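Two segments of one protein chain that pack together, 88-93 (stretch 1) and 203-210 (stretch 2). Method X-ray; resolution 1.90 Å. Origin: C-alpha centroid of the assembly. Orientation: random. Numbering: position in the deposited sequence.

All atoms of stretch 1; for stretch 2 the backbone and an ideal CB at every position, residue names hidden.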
# COMPACT_ATOMS: atom_id res chain seq x y z
N ASP A 88 -10.63 -4.47 1.83
CA ASP A 88 -10.75 -5.21 3.09
C ASP A 88 -9.49 -4.95 3.91
O ASP A 88 -8.44 -5.52 3.66
CB ASP A 88 -10.93 -6.72 2.85
CG ASP A 88 -11.27 -7.47 4.13
OD1 ASP A 88 -10.94 -6.97 5.23
OD2 ASP A 88 -11.88 -8.56 4.03
N CYS A 89 -9.61 -4.05 4.88
CA CYS A 89 -8.44 -3.62 5.64
C CYS A 89 -7.84 -4.72 6.51
O CYS A 89 -6.75 -4.54 7.06
CB CYS A 89 -8.78 -2.39 6.46
SG CYS A 89 -8.87 -0.93 5.47
N ASN A 90 -8.52 -5.85 6.64
CA ASN A 90 -7.95 -7.01 7.31
C ASN A 90 -7.25 -7.93 6.30
O ASN A 90 -7.10 -9.11 6.57
CB ASN A 90 -9.04 -7.82 8.06
CG ASN A 90 -8.45 -8.78 9.10
OD1 ASN A 90 -7.34 -8.58 9.60
ND2 ASN A 90 -9.21 -9.80 9.46
N ARG A 91 -6.82 -7.39 5.16
CA ARG A 91 -6.07 -8.14 4.14
C ARG A 91 -4.94 -7.28 3.56
O ARG A 91 -5.14 -6.09 3.34
CB ARG A 91 -6.98 -8.53 2.99
CG ARG A 91 -8.09 -9.50 3.37
CD ARG A 91 -7.60 -10.87 3.77
NE ARG A 91 -8.79 -11.68 3.99
CZ ARG A 91 -8.90 -12.99 3.81
NH1 ARG A 91 -7.90 -13.75 3.38
NH2 ARG A 91 -10.09 -13.55 4.05
N PRO A 92 -3.76 -7.88 3.31
CA PRO A 92 -2.71 -7.13 2.64
C PRO A 92 -3.02 -7.00 1.13
O PRO A 92 -3.81 -7.79 0.59
CB PRO A 92 -1.47 -8.00 2.89
CG PRO A 92 -2.00 -9.37 3.02
CD PRO A 92 -3.32 -9.23 3.66
N PRO A 93 -2.44 -5.98 0.47
CA PRO A 93 -2.79 -5.73 -0.91
C PRO A 93 -2.41 -6.85 -1.89
O PRO A 93 -2.97 -6.89 -2.97
CB PRO A 93 -2.08 -4.41 -1.23
CG PRO A 93 -1.11 -4.20 -0.23
CD PRO A 93 -1.52 -4.97 1.00
N UNK A 203 -5.35 -19.65 9.60
CA UNK A 203 -5.30 -20.44 8.39
C UNK A 203 -6.07 -19.81 7.23
O UNK A 203 -5.72 -20.03 6.08
CB UNK A 203 -5.85 -21.84 8.67
N UNK A 204 -7.11 -19.02 7.55
CA UNK A 204 -7.98 -18.38 6.56
C UNK A 204 -7.56 -16.96 6.15
O UNK A 204 -8.23 -16.31 5.36
CB UNK A 204 -9.41 -18.33 7.11
N UNK A 205 -6.43 -16.50 6.67
CA UNK A 205 -5.96 -15.15 6.36
C UNK A 205 -6.74 -14.06 7.10
O UNK A 205 -6.72 -12.90 6.72
CB UNK A 205 -6.05 -14.91 4.85
N UNK A 206 -7.39 -14.40 8.21
CA UNK A 206 -8.18 -13.39 8.90
C UNK A 206 -7.46 -12.74 10.10
O UNK A 206 -8.07 -11.93 10.77
CB UNK A 206 -9.49 -14.02 9.38
N UNK A 207 -6.20 -13.08 10.35
CA UNK A 207 -5.46 -12.45 11.46
C UNK A 207 -4.44 -11.39 11.00
O UNK A 207 -3.51 -11.07 11.73
CB UNK A 207 -4.73 -13.53 12.26
N UNK A 208 -4.65 -10.80 9.82
CA UNK A 208 -3.72 -9.77 9.29
C UNK A 208 -3.48 -8.63 10.26
O UNK A 208 -2.33 -8.29 10.57
CB UNK A 208 -4.26 -9.20 7.98
N UNK A 209 -4.55 -8.00 10.72
CA UNK A 209 -4.44 -6.88 11.65
C UNK A 209 -3.63 -7.23 12.94
O UNK A 209 -2.83 -6.43 13.43
CB UNK A 209 -5.85 -6.41 12.03
N UNK A 210 -3.85 -8.42 13.48
CA UNK A 210 -3.07 -8.91 14.61
C UNK A 210 -1.57 -9.05 14.22
O UNK A 210 -0.67 -8.63 14.96
CB UNK A 210 -3.63 -10.25 15.09

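Stretch 1 meets its partner through a type I turn, Asp88 to Arg91, closed by a backbone hydrogen bond from Arg91 N to Asp88 O (2.9 Å). Asn90 N also bonds to Asp88 OD1 (3.0 Å); the CA-to-CB bond of Asn90 points sideways, but the end of its side chain comes nearer to the second stretch.

Position 203 lies in a 3-10 segment, and its ideal CB has no atom of stretch 1 within 5.5 Å. The contact therefore sets no preference; a polar residue would do, and the deposited one is Glu203, which makes no contact here. Position 204 is similar: its CB points sideways and meets nothing, so many residues would fit. What it offers stretch 1 is its backbone. The residue is Asp204, whose side chain leads away, while its O lies 3.3 Å from Arg91 NH1.

Position 205 is far more restrictive. Its phi of 76° and psi of 22° favour glycine, and the ideal CB, directed toward stretch 1, would lie 2.6 Å from Arg91 NH1, a clash. Both arguments lead to glycine, and Gly205 is found. The end of the Arg91 side chain lies so close that a CB would collide with NH1, and Gly205 O lies over one face of the guanidinium, 3.6 Å from Arg91 NE.

At 206 the CB points sideways, 4.2 Å from Asn90 ND2 and 5.4 Å from Arg91 NH2. A modest aliphatic group could cover this ground, though a small polar one is equally conceivable. The residue is Val206, with chi1 in the m well; its CG1 comes within 4.2 Å of Arg91 NH2. The hydrogen bond here is made by the backbone: Asn90 ND2 donates to Val206 O at 2.7 Å.

Position 207 directs its CB away from stretch 1, and it immediately precedes a helix. Serine, threonine, aspartate or asparagine are common at such an N-cap. Thr207 is present, but its side chain makes no capping bond.

Position 208 points its CB toward stretch 1, 3.2 Å from Asn90 O and 4.4 Å from Pro92 CD. Beyond this tight start lies the proline ring, a good surface for a flat side chain, so an aromatic residue, histidine included, would suit; a slender aliphatic one is also possible. His208, with chi1 in the t well, lays its ring against Pro92: the CD atom of Pro92 is 3.6 Å from the His208 ring centroid, only 3° off the ring normal, in a CH-pi contact. Cys89 O approaches the ring edge, 4.0 Å from His208 CD2.

At 209 the CB points sideways, 3.6 Å from Asn90 OD1, and the backbone N also approaches that acceptor. A small hydroxyl residue would fit, as would alanine. In Thr209 the backbone N donates to Asn90 OD1 (3.1 Å, 169°), and OG1 lies 3.1 Å from the same oxygen. Water 1 donates to both Asn90 OD1 (2.9 Å) and Val206 O (3.0 Å), bridging the stretches.

Position 210 finds nothing of stretch 1 near its CB, leaving the choice open; Leu210 makes no contact.

Stretch 2 (203-210) EDGVTHTL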
# COMPACT_ATOMS: atom_id res chain seq x y z
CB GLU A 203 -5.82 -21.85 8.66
CG GLU A 203 -4.95 -22.64 9.65
CD GLU A 203 -5.59 -23.95 10.08
OE1 GLU A 203 -6.57 -24.38 9.41
OE2 GLU A 203 -5.11 -24.57 11.08
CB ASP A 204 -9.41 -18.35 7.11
CG ASP A 204 -9.89 -19.72 7.53
OD1 ASP A 204 -10.00 -20.59 6.64
OD2 ASP A 204 -10.14 -19.96 8.73
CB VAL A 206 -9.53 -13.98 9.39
CG1 VAL A 206 -10.36 -14.41 8.20
CG2 VAL A 206 -9.31 -15.16 10.37
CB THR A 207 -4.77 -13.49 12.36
OG1 THR A 207 -3.77 -14.18 11.60
CG2 THR A 207 -5.80 -14.46 12.92
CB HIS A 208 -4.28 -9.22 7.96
CG HIS A 208 -3.37 -8.27 7.27
ND1 HIS A 208 -2.03 -8.53 7.06
CD2 HIS A 208 -3.59 -7.04 6.76
CE1 HIS A 208 -1.49 -7.51 6.42
NE2 HIS A 208 -2.42 -6.60 6.21
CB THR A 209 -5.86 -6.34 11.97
OG1 THR A 209 -6.45 -5.83 10.75
CG2 THR A 209 -5.80 -5.28 13.05
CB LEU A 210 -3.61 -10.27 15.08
CG LEU A 210 -5.11 -10.33 15.48
CD1 LEU A 210 -5.50 -11.75 15.93
CD2 LEU A 210 -5.40 -9.24 16.53
O HOH W 1 -6.94 -9.53 12.27
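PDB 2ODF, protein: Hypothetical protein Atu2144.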